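Local coordinates for oxidoreductase protein (Agrobacterium radiobacter, PDB 5UI9) that binds NAD together with a small dihydroxy acid and probably catalyses an NAD-dependent oxidation or reduction, as a member of the GFO/IDH/MocA oxidoreductase family, at residues 109-114 against 315-320; 127-132 against 299-304; 192-197 against 323-328; 329-332 against 338-341. All blocks are in the same frame, centred on the assembly; numbering follows the deposited sequence.

Interaction 1. Residues 109-114 against 315-320; sequences AMVRTC and SGADNL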
loop_
_atom_site.group_PDB
_atom_site.type_symbol
_atom_site.label_atom_id
_atom_site.label_comp_id
_atom_site.label_asym_id
_atom_site.label_seq_id
_atom_site.Cartn_x
_atom_site.Cartn_y
_atom_site.Cartn_z
ATOM N N ALA A 109 0.680 33.082 3.032
ATOM C CA ALA A 109 0.924 34.516 2.795
ATOM C C ALA A 109 0.844 34.852 1.309
ATOM O O ALA A 109 0.278 35.888 0.932
ATOM C CB ALA A 109 2.267 34.949 3.367
ATOM N N MET A 110 1.389 33.969 0.471
ATOM C CA MET A 110 1.316 34.132 -0.988
ATOM C C MET A 110 -0.132 34.122 -1.491
ATOM O O MET A 110 -0.512 34.942 -2.336
ATOM C CB MET A 110 2.135 33.041 -1.704
ATOM C CG MET A 110 3.641 33.188 -1.537
ATOM S SD MET A 110 4.535 31.627 -1.662
ATOM C CE MET A 110 4.494 31.377 -3.431
ATOM N N VAL A 111 -0.928 33.200 -0.955
ATOM C CA VAL A 111 -2.351 33.114 -1.279
ATOM C C VAL A 111 -3.080 34.378 -0.807
ATOM O O VAL A 111 -3.889 34.936 -1.553
ATOM C CB VAL A 111 -2.997 31.835 -0.688
ATOM C CG1 VAL A 111 -4.517 31.849 -0.820
ATOM C CG2 VAL A 111 -2.437 30.605 -1.384
ATOM N N ARG A 112 -2.771 34.833 0.410
ATOM C CA ARG A 112 -3.421 36.015 0.998
ATOM C C ARG A 112 -3.128 37.292 0.195
ATOM O O ARG A 112 -4.049 38.083 -0.081
ATOM C CB ARG A 112 -3.005 36.195 2.465
ATOM C CG ARG A 112 -3.858 37.184 3.249
ATOM N N THR A 113 -1.865 37.473 -0.195
ATOM C CA THR A 113 -1.449 38.646 -0.974
ATOM C C THR A 113 -2.137 38.706 -2.336
ATOM O O THR A 113 -2.537 39.775 -2.783
ATOM C CB THR A 113 0.076 38.677 -1.203
ATOM O OG1 THR A 113 0.753 38.371 0.020
ATOM C CG2 THR A 113 0.526 40.059 -1.693
ATOM N N CYS A 114 -2.263 37.557 -2.994
ATOM C CA CYS A 114 -2.923 37.498 -4.298
ATOM C C CYS A 114 -4.426 37.748 -4.185
ATOM O O CYS A 114 -4.986 38.467 -5.015
ATOM C CB CYS A 114 -2.620 36.182 -5.002
ATOM S SG CYS A 114 -0.900 36.094 -5.548
ATOM N N SER A 315 -5.711 26.102 -7.848
ATOM C CA SER A 315 -5.516 27.470 -7.421
ATOM C C SER A 315 -4.624 27.456 -6.187
ATOM O O SER A 315 -4.517 26.427 -5.507
ATOM C CB SER A 315 -6.859 28.134 -7.097
ATOM O OG SER A 315 -7.464 27.515 -5.972
ATOM N N GLY A 316 -3.970 28.580 -5.917
ATOM C CA GLY A 316 -3.140 28.720 -4.724
ATOM C C GLY A 316 -3.870 28.254 -3.473
ATOM O O GLY A 316 -3.309 27.501 -2.664
ATOM N N ALA A 317 -5.130 28.680 -3.346
ATOM C CA ALA A 317 -5.997 28.325 -2.216
ATOM C C ALA A 317 -6.246 26.816 -2.113
ATOM O O ALA A 317 -6.122 26.244 -1.028
ATOM C CB ALA A 317 -7.321 29.081 -2.301
ATOM N N ASP A 318 -6.585 26.177 -3.233
ATOM C CA ASP A 318 -6.730 24.721 -3.256
ATOM C C ASP A 318 -5.423 24.024 -2.879
ATOM O O ASP A 318 -5.424 23.070 -2.092
ATOM C CB ASP A 318 -7.186 24.216 -4.631
ATOM C CG ASP A 318 -7.313 22.686 -4.681
ATOM O OD1 ASP A 318 -8.367 22.161 -4.259
ATOM O OD2 ASP A 318 -6.355 22.011 -5.124
ATOM N N ASN A 319 -4.316 24.513 -3.437
ATOM C CA ASN A 319 -3.023 23.870 -3.272
ATOM C C ASN A 319 -2.518 23.868 -1.824
ATOM O O ASN A 319 -1.735 23.002 -1.465
ATOM C CB ASN A 319 -1.979 24.498 -4.199
ATOM C CG ASN A 319 -0.747 23.619 -4.366
ATOM O OD1 ASN A 319 0.318 23.924 -3.833
ATOM N ND2 ASN A 319 -0.899 22.516 -5.091
ATOM N N LEU A 320 -2.966 24.819 -1.001
ATOM C CA LEU A 320 -2.676 24.799 0.447
ATOM C C LEU A 320 -3.065 23.466 1.092
ATOM O O LEU A 320 -2.378 22.986 1.988
ATOM C CB LEU A 320 -3.418 25.923 1.177
ATOM C CG LEU A 320 -3.076 27.381 0.870
ATOM C CD1 LEU A 320 -3.993 28.307 1.659
ATOM C CD2 LEU A 320 -1.610 27.674 1.171
#
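Val111 carries most of this contact: its forked side chain reaches across from helix 104-116 of the NAD-binding Rossmann domain to the first turn of helix 316-335, and the two short helical segments run nearly antiparallel, at 156°, with their axes 9.6 Å apart. The two methyls divide the work. CG2, which lies anti to the carbonyl carbon of Val111, comes down on the backbone of Gly316, 3.5 Å from its carbonyl carbon C. The same methyl is touched from the next turn by Leu320, whose CD2 ends 4.0 Å from Val111 CG2, with CG and CD1 of the leucine scarcely farther. CG1, pointing anti to the backbone N, lies instead alongside Ala317, 4.2 Å from its CB. One branch is thus held between the Gly316 peptide and a leucine fork, the other against an alanine.

Because Gly316 carries no side chain, Val111 CG2 can settle onto its peptide; the CA atoms of Val111 and Gly316 are 5.6 Å apart. The turn that receives the valine is closed at its start by Ser315, the N-cap, whose OG accepts from Asp318 N at 3.2 Å in a nearly straight bond. Beyond the two segments, Asp318 forms a salt bridge with Arg188, and Gly316 bonds through its backbone to Leu121 in strand 121-124, an outermost strand of the Rossmann sheet within this chain.

Everything that crosses between the helices is apolar or backbone surface, which suggests that the fit rests mainly on shape and on the exclusion of water.

Interaction 2. Residues 127-132 against 299-304; sequences FRWQTP and QQHWTD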
loop_
_atom_site.group_PDB
_atom_site.type_symbol
_atom_site.label_atom_id
_atom_site.label_comp_id
_atom_site.label_asym_id
_atom_site.label_seq_id
_atom_site.Cartn_x
_atom_site.Cartn_y
_atom_site.Cartn_z
ATOM N N PHE A 127 0.146 16.783 -12.418
ATOM C CA PHE A 127 -0.060 15.319 -12.357
ATOM C C PHE A 127 -1.534 14.944 -12.437
ATOM O O PHE A 127 -1.891 14.054 -13.200
ATOM C CB PHE A 127 0.607 14.699 -11.123
ATOM C CG PHE A 127 2.010 14.228 -11.371
ATOM C CD1 PHE A 127 2.962 15.089 -11.893
ATOM C CD2 PHE A 127 2.387 12.915 -11.076
ATOM C CE1 PHE A 127 4.257 14.655 -12.132
ATOM C CE2 PHE A 127 3.684 12.480 -11.299
ATOM C CZ PHE A 127 4.619 13.344 -11.834
ATOM N N ARG A 128 -2.394 15.661 -11.711
ATOM C CA ARG A 128 -3.849 15.449 -11.822
ATOM C C ARG A 128 -4.410 15.731 -13.230
ATOM O O ARG A 128 -5.498 15.260 -13.566
ATOM C CB ARG A 128 -4.617 16.271 -10.781
ATOM C CG ARG A 128 -4.615 17.785 -11.020
ATOM C CD ARG A 128 -5.756 18.465 -10.293
ATOM N NE ARG A 128 -5.541 18.499 -8.850
ATOM C CZ ARG A 128 -6.354 19.084 -7.972
ATOM N NH1 ARG A 128 -7.461 19.702 -8.370
ATOM N NH2 ARG A 128 -6.047 19.070 -6.683
ATOM N N TRP A 129 -3.677 16.508 -14.029
ATOM C CA TRP A 129 -4.040 16.793 -15.426
ATOM C C TRP A 129 -3.546 15.764 -16.455
ATOM O O TRP A 129 -3.815 15.917 -17.644
ATOM C CB TRP A 129 -3.581 18.214 -15.811
ATOM C CG TRP A 129 -4.414 19.265 -15.178
ATOM C CD1 TRP A 129 -4.124 19.992 -14.058
ATOM C CD2 TRP A 129 -5.711 19.687 -15.612
ATOM N NE1 TRP A 129 -5.159 20.851 -13.778
ATOM C CE2 TRP A 129 -6.147 20.683 -14.713
ATOM C CE3 TRP A 129 -6.550 19.313 -16.673
ATOM C CZ2 TRP A 129 -7.386 21.323 -14.845
ATOM C CZ3 TRP A 129 -7.785 19.950 -16.810
ATOM C CH2 TRP A 129 -8.190 20.944 -15.898
ATOM N N GLN A 130 -2.853 14.713 -16.006
ATOM C CA GLN A 130 -2.475 13.597 -16.872
ATOM C C GLN A 130 -3.733 12.831 -17.295
ATOM O O GLN A 130 -4.643 12.622 -16.488
ATOM C CB GLN A 130 -1.525 12.627 -16.148
ATOM C CG GLN A 130 -0.142 13.183 -15.824
ATOM C CD GLN A 130 0.665 12.298 -14.869
ATOM O OE1 GLN A 130 1.739 12.697 -14.388
ATOM N NE2 GLN A 130 0.151 11.100 -14.583
ATOM N N THR A 131 -3.778 12.414 -18.557
ATOM C CA THR A 131 -4.920 11.658 -19.093
ATOM C C THR A 131 -5.362 10.454 -18.227
ATOM O O THR A 131 -6.546 10.330 -17.927
ATOM C CB THR A 131 -4.647 11.231 -20.551
ATOM O OG1 THR A 131 -4.398 12.403 -21.338
ATOM C CG2 THR A 131 -5.829 10.453 -21.153
ATOM N N PRO A 132 -4.427 9.579 -17.811
ATOM C CA PRO A 132 -4.867 8.444 -16.979
ATOM C C PRO A 132 -5.483 8.836 -15.632
ATOM O O PRO A 132 -6.404 8.159 -15.165
ATOM C CB PRO A 132 -3.578 7.627 -16.768
ATOM C CG PRO A 132 -2.467 8.565 -17.096
ATOM C CD PRO A 132 -3.007 9.455 -18.172
ATOM N N GLN A 299 -1.946 24.504 -18.819
ATOM C CA GLN A 299 -1.744 25.852 -19.365
ATOM C C GLN A 299 -2.919 26.326 -20.241
ATOM O O GLN A 299 -3.256 27.513 -20.228
ATOM C CB GLN A 299 -0.387 25.952 -20.078
ATOM C CG GLN A 299 0.769 25.902 -19.073
ATOM C CD GLN A 299 2.162 26.011 -19.676
ATOM O OE1 GLN A 299 3.142 25.925 -18.944
ATOM N NE2 GLN A 299 2.259 26.216 -20.996
ATOM N N GLN A 300 -3.566 25.408 -20.960
ATOM C CA GLN A 300 -4.842 25.719 -21.622
ATOM C C GLN A 300 -5.940 25.988 -20.598
ATOM O O GLN A 300 -6.762 26.894 -20.791
ATOM C CB GLN A 300 -5.296 24.591 -22.566
ATOM C CG GLN A 300 -6.449 24.983 -23.495
ATOM C CD GLN A 300 -6.050 26.060 -24.478
ATOM O OE1 GLN A 300 -5.231 25.821 -25.357
ATOM N NE2 GLN A 300 -6.610 27.260 -24.327
ATOM N N HIS A 301 -5.964 25.189 -19.532
ATOM C CA HIS A 301 -6.918 25.372 -18.438
ATOM C C HIS A 301 -6.765 26.767 -17.826
ATOM O O HIS A 301 -7.751 27.499 -17.707
ATOM C CB HIS A 301 -6.746 24.268 -17.388
ATOM C CG HIS A 301 -7.554 24.468 -16.143
ATOM N ND1 HIS A 301 -8.895 24.162 -16.066
ATOM C CD2 HIS A 301 -7.198 24.908 -14.912
ATOM C CE1 HIS A 301 -9.335 24.419 -14.847
ATOM N NE2 HIS A 301 -8.325 24.873 -14.127
ATOM N N TRP A 302 -5.534 27.136 -17.474
ATOM C CA TRP A 302 -5.231 28.490 -16.981
ATOM C C TRP A 302 -5.786 29.574 -17.908
ATOM O O TRP A 302 -6.469 30.492 -17.458
ATOM C CB TRP A 302 -3.720 28.691 -16.819
ATOM C CG TRP A 302 -3.305 30.147 -16.672
ATOM C CD1 TRP A 302 -2.867 30.986 -17.666
ATOM C CD2 TRP A 302 -3.309 30.922 -15.469
ATOM N NE1 TRP A 302 -2.609 32.237 -17.154
ATOM C CE2 TRP A 302 -2.868 32.225 -15.807
ATOM C CE3 TRP A 302 -3.645 30.644 -14.138
ATOM C CZ2 TRP A 302 -2.736 33.247 -14.849
ATOM C CZ3 TRP A 302 -3.525 31.660 -13.191
ATOM C CH2 TRP A 302 -3.072 32.947 -13.552
ATOM N N THR A 303 -5.460 29.448 -19.195
ATOM C CA THR A 303 -5.846 30.405 -20.225
ATOM C C THR A 303 -7.365 30.538 -20.376
ATOM O O THR A 303 -7.880 31.660 -20.468
ATOM C CB THR A 303 -5.210 30.019 -21.578
ATOM O OG1 THR A 303 -3.783 29.956 -21.423
ATOM C CG2 THR A 303 -5.569 31.025 -22.683
ATOM N N ASP A 304 -8.065 29.405 -20.385
ATOM C CA ASP A 304 -9.531 29.388 -20.437
ATOM C C ASP A 304 -10.124 30.093 -19.225
ATOM O O ASP A 304 -11.022 30.933 -19.372
ATOM C CB ASP A 304 -10.083 27.950 -20.496
ATOM C CG ASP A 304 -9.738 27.217 -21.796
ATOM O OD1 ASP A 304 -9.327 27.866 -22.784
ATOM O OD2 ASP A 304 -9.883 25.972 -21.820
#
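In this two-domain GFO/IDH/MocA fold, the link leaving the Rossmann domain after strand 121-124 passes beside helix 289-308, and Trp129 meets His301 there. The segment starts at the pocket for NAD and the dihydroxy acid: Phe127 touches both ligands, and its ring stacks with that of His182. Next, Arg128 turns toward helix 175-191, where its NE forms a salt bridge with Asp185, while NH1 bonds to Ser313 OG.

Trp129 then makes the contact itself. With CG anti to the carbonyl carbon (chi1 -73°), the indole extends toward the helix and presents the CZ2-CH2 side of its six-membered ring to the imidazole. The two rings meet obliquely, planes at 44° and centroids 4.5 Å apart, while His301 CB makes a CH-pi contact over the indole face. The histidine is held by its other nitrogen, NE2, which bonds to the backbone N of Ser313 and probably helps set the turn of the ring. Gln130 follows as the N-cap of helix 131-141, and Thr131 OG1 bonds to Glu293 on helix 289-308.

At the meeting point Trp129 CZ2 sits over the centre of the imidazole, and its neighbour CH2 lies 3.3 Å from His301 ND1.

Interaction 3. Residues 192-197 against 323-328; sequences GDVATL and FALVEA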
loop_
_atom_site.group_PDB
_atom_site.type_symbol
_atom_site.label_atom_id
_atom_site.label_comp_id
_atom_site.label_asym_id
_atom_site.label_seq_id
_atom_site.Cartn_x
_atom_site.Cartn_y
_atom_site.Cartn_z
ATOM N N GLY A 192 -10.818 13.201 -2.157
ATOM C CA GLY A 192 -11.120 14.376 -1.337
ATOM C C GLY A 192 -10.100 14.689 -0.253
ATOM O O GLY A 192 -9.144 13.927 -0.014
ATOM N N ASP A 193 -10.341 15.809 0.428
ATOM C CA ASP A 193 -9.415 16.362 1.423
ATOM C C ASP A 193 -9.217 15.409 2.601
ATOM O O ASP A 193 -10.077 14.565 2.890
ATOM C CB ASP A 193 -9.897 17.733 1.935
ATOM C CG ASP A 193 -10.004 18.788 0.827
ATOM O OD1 ASP A 193 -9.281 18.691 -0.189
ATOM O OD2 ASP A 193 -10.819 19.722 0.983
ATOM N N VAL A 194 -8.080 15.583 3.274
ATOM C CA VAL A 194 -7.568 14.643 4.265
ATOM C C VAL A 194 -7.724 15.228 5.665
ATOM O O VAL A 194 -7.466 16.417 5.875
ATOM C CB VAL A 194 -6.074 14.339 3.980
ATOM C CG1 VAL A 194 -5.439 13.495 5.085
ATOM C CG2 VAL A 194 -5.921 13.658 2.622
ATOM N N ALA A 195 -8.149 14.385 6.608
ATOM C CA ALA A 195 -8.322 14.773 8.012
ATOM C C ALA A 195 -7.039 14.558 8.799
ATOM O O ALA A 195 -6.560 15.470 9.477
ATOM C CB ALA A 195 -9.456 13.978 8.649
ATOM N N THR A 196 -6.501 13.340 8.716
ATOM C CA THR A 196 -5.284 12.961 9.442
ATOM C C THR A 196 -4.344 12.162 8.545
ATOM O O THR A 196 -4.761 11.577 7.542
ATOM C CB THR A 196 -5.590 12.156 10.728
ATOM O OG1 THR A 196 -6.400 11.025 10.407
ATOM C CG2 THR A 196 -6.329 13.005 11.750
ATOM N N LEU A 197 -3.073 12.149 8.936
ATOM C CA LEU A 197 -1.987 11.648 8.103
ATOM C C LEU A 197 -0.855 11.082 8.967
ATOM O O LEU A 197 -0.528 11.648 10.009
ATOM C CB LEU A 197 -1.483 12.810 7.242
ATOM C CG LEU A 197 -0.346 12.596 6.246
ATOM C CD1 LEU A 197 -0.485 13.515 5.039
ATOM C CD2 LEU A 197 1.025 12.779 6.890
ATOM N N PHE A 323 -0.364 21.110 -0.036
ATOM C CA PHE A 323 0.916 21.462 0.583
ATOM C C PHE A 323 0.971 21.131 2.069
ATOM O O PHE A 323 2.003 20.679 2.554
ATOM C CB PHE A 323 1.292 22.937 0.367
ATOM C CG PHE A 323 2.742 23.207 0.638
ATOM C CD1 PHE A 323 3.190 23.450 1.935
ATOM C CD2 PHE A 323 3.674 23.146 -0.388
ATOM C CE1 PHE A 323 4.534 23.649 2.199
ATOM C CE2 PHE A 323 5.022 23.358 -0.132
ATOM C CZ PHE A 323 5.451 23.611 1.164
ATOM N N ALA A 324 -0.131 21.366 2.777
ATOM C CA ALA A 324 -0.282 20.948 4.179
ATOM C C ALA A 324 0.075 19.479 4.407
ATOM O O ALA A 324 0.695 19.146 5.419
ATOM C CB ALA A 324 -1.699 21.210 4.658
ATOM N N LEU A 325 -0.315 18.622 3.461
ATOM C CA LEU A 325 -0.045 17.186 3.546
ATOM C C LEU A 325 1.443 16.895 3.431
ATOM O O LEU A 325 1.938 15.985 4.094
ATOM C CB LEU A 325 -0.815 16.391 2.480
ATOM C CG LEU A 325 -2.328 16.593 2.355
ATOM C CD1 LEU A 325 -2.902 15.720 1.249
ATOM C CD2 LEU A 325 -3.068 16.336 3.661
ATOM N N VAL A 326 2.149 17.667 2.604
ATOM C CA VAL A 326 3.607 17.548 2.481
ATOM C C VAL A 326 4.296 17.901 3.804
ATOM O O VAL A 326 5.122 17.134 4.301
ATOM C CB VAL A 326 4.170 18.421 1.330
ATOM C CG1 VAL A 326 5.697 18.504 1.375
ATOM C CG2 VAL A 326 3.715 17.875 -0.014
ATOM N N GLU A 327 3.949 19.056 4.362
ATOM C CA GLU A 327 4.537 19.509 5.622
ATOM C C GLU A 327 4.161 18.566 6.782
ATOM O O GLU A 327 4.995 18.271 7.633
ATOM C CB GLU A 327 4.128 20.963 5.908
ATOM C CG GLU A 327 4.832 21.589 7.103
ATOM C CD GLU A 327 4.769 23.108 7.093
ATOM O OE1 GLU A 327 5.366 23.714 6.177
ATOM O OE2 GLU A 327 4.123 23.695 7.996
ATOM N N ALA A 328 2.919 18.081 6.784
ATOM C CA ALA A 328 2.465 17.102 7.771
ATOM C C ALA A 328 3.216 15.771 7.669
ATOM O O ALA A 328 3.489 15.144 8.687
ATOM C CB ALA A 328 0.970 16.866 7.633
#
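Leu197 throws its CG anti to the backbone N (chi1 -179°), which carries both of its methyls from the strand onto the helix, while Leu325 places CG anti to its carbonyl carbon (chi1 -52°) and so sends its own fork back toward Val194. These two leucines pass each other in a helix-on-sheet contact: helix 316-335 lies against strand 194-202, in the large mixed sheet of the GFO/IDH/MocA C-terminal domain.

Between Val194 and Leu197 the chain turns a corner at Ala195, where Ala195 and Thr196 both face Asp219 in a classic beta bulge. The corner leaves Val194 and Leu197 directed at the helix, whereas Ala195 and Thr196 point away from it, and Thr196 OG1 bonds to Asp219. Leu325 is the common partner of the two inward residues. Its CD2 presses on the root of the valine, 3.6 Å from Val194 CB, and its CD1 meets the tip of the same side chain, 3.9 Å from Val194 CG2. Farther back, Leu325 CB touches Leu197 CD1 at 3.9 Å.

All four touching residues are buried, and the side chains that meet are all apolar, though Leu197 also rests on backbone carbonyl groups. Leu218 of strand 213-220 touches both Val194 and Leu197 beside them, and Leu184 and Arg188 of helix 175-191 lie against Leu325, so the leucine lies between the sheet and helix 175-191.

The two branches of Leu197 land one turn apart on the helix backbone: CD1 comes to 3.6 Å from Leu325 O, and CD2 to 3.8 Å from the carbonyl carbon C of Ala328.

Interaction 4. Residues 329-332 against 338-341; sequences AYES and TVDI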
loop_
_atom_site.group_PDB
_atom_site.type_symbol
_atom_site.label_atom_id
_atom_site.label_comp_id
_atom_site.label_asym_id
_atom_site.label_seq_id
_atom_site.Cartn_x
_atom_site.Cartn_y
_atom_site.Cartn_z
ATOM N N ALA A 329 3.535 15.343 6.448
ATOM C CA ALA A 329 4.284 14.108 6.228
ATOM C C ALA A 329 5.703 14.170 6.784
ATOM O O ALA A 329 6.160 13.211 7.413
ATOM C CB ALA A 329 4.302 13.745 4.748
ATOM N N TYR A 330 6.393 15.292 6.563
ATOM C CA TYR A 330 7.728 15.501 7.148
ATOM C C TYR A 330 7.674 15.532 8.673
ATOM O O TYR A 330 8.488 14.882 9.337
ATOM C CB TYR A 330 8.396 16.772 6.601
ATOM C CG TYR A 330 8.999 16.576 5.225
ATOM C CD1 TYR A 330 10.091 15.732 5.047
ATOM C CD2 TYR A 330 8.467 17.213 4.101
ATOM C CE1 TYR A 330 10.646 15.528 3.796
ATOM C CE2 TYR A 330 9.020 17.019 2.838
ATOM C CZ TYR A 330 10.113 16.172 2.695
ATOM O OH TYR A 330 10.670 15.955 1.456
ATOM N N GLU A 331 6.713 16.280 9.215
ATOM C CA GLU A 331 6.472 16.322 10.663
ATOM C C GLU A 331 6.269 14.914 11.224
ATOM O O GLU A 331 6.978 14.503 12.141
ATOM C CB GLU A 331 5.256 17.199 10.982
ATOM C CG GLU A 331 5.010 17.450 12.465
ATOM C CD GLU A 331 3.829 18.383 12.731
ATOM O OE1 GLU A 331 3.518 19.255 11.880
ATOM O OE2 GLU A 331 3.205 18.242 13.808
ATOM N N SER A 332 5.319 14.180 10.644
ATOM C CA SER A 332 4.977 12.824 11.094
ATOM C C SER A 332 6.150 11.853 11.031
ATOM O O SER A 332 6.331 11.048 11.943
ATOM C CB SER A 332 3.820 12.255 10.270
ATOM O OG SER A 332 3.504 10.936 10.686
ATOM N N THR A 338 0.816 10.721 14.346
ATOM C CA THR A 338 -0.236 11.111 13.411
ATOM C C THR A 338 -0.455 12.624 13.522
ATOM O O THR A 338 -0.386 13.183 14.617
ATOM C CB THR A 338 -1.545 10.348 13.705
ATOM O OG1 THR A 338 -1.296 8.938 13.642
ATOM C CG2 THR A 338 -2.648 10.708 12.703
ATOM N N VAL A 339 -0.710 13.276 12.390
ATOM C CA VAL A 339 -0.852 14.735 12.337
ATOM C C VAL A 339 -2.259 15.106 11.875
ATOM O O VAL A 339 -2.752 14.564 10.889
ATOM C CB VAL A 339 0.203 15.371 11.400
ATOM C CG1 VAL A 339 -0.008 16.876 11.270
ATOM C CG2 VAL A 339 1.606 15.083 11.911
ATOM N N ASP A 340 -2.879 16.045 12.593
ATOM C CA ASP A 340 -4.182 16.602 12.235
ATOM C C ASP A 340 -3.985 17.673 11.160
ATOM O O ASP A 340 -3.317 18.682 11.397
ATOM C CB ASP A 340 -4.847 17.210 13.481
ATOM C CG ASP A 340 -6.285 17.672 13.239
ATOM O OD1 ASP A 340 -6.624 18.127 12.123
ATOM O OD2 ASP A 340 -7.083 17.604 14.196
ATOM N N ILE A 341 -4.598 17.463 9.997
ATOM C CA ILE A 341 -4.466 18.391 8.872
ATOM C C ILE A 341 -5.309 19.649 9.094
ATOM O O ILE A 341 -4.846 20.759 8.811
ATOM C CB ILE A 341 -4.842 17.719 7.530
ATOM C CG1 ILE A 341 -3.960 16.480 7.277
ATOM C CG2 ILE A 341 -4.731 18.707 6.372
ATOM C CD1 ILE A 341 -2.464 16.736 7.336
#
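Val339 faces Ser332 and Glu331 where helix 316-335 ends and, after a short connection, the chain enters strand 339-340, the outermost strand of the mixed sheet within this chain, antiparallel to strand 194-202. Ser332 and Thr338 come closest in the backbone, 6.0 Å between their CA atoms.

The van der Waals contacts all converge on one methyl. Val339 CG2, anti to the carbonyl carbon of its residue (chi1 176°, measured to CG1), receives Ser332 CB and, from the residue before it, the side chain of Glu331. The glutamate is extended beyond CG and crosses the valine at a slant, so its aliphatic stem as well as its carboxylate lies near that methyl.

The polar contacts are made with residues beyond the two segments. Ser332 OG bonds to Arg337 O in the turn and to Ala199 N in the sheet, tying the last part of the helix to both. Val339 pairs through its backbone with Leu197, Thr338 OG1 bonds to Thr198 OG1, and Thr338 also packs on Gly336 of the second subunit.

Ser332 CB lies 3.9 Å from Val339 CG2, and Glu331 OE2 is 4.0 Å from the same methyl.

Helix 316-335 is the thread through interactions 1, 3 and 4: its first turn meets the Rossmann domain, its middle lies on strand 194-202, and its last part packs on strand 339-340. Interactions 3 and 4, with centres about 7 Å apart, share the mixed sheet, where those strands are neighbours; Ala195 O to Ile341 N is a probable hydrogen bond between them. The centres of interactions 1 and 3 are about 16 Å apart. Interaction 2 uses the preceding helix, 289-308. The centres of interactions 1 and 2 are about 19 Å apart, yet Arg128 and Asp318 touch. Both segments of interaction 2 fall between those of interaction 1. Helix 316-335 thus joins the Rossmann domain to the mixed sheet, while interaction 2 reaches the ligand pocket through Phe127.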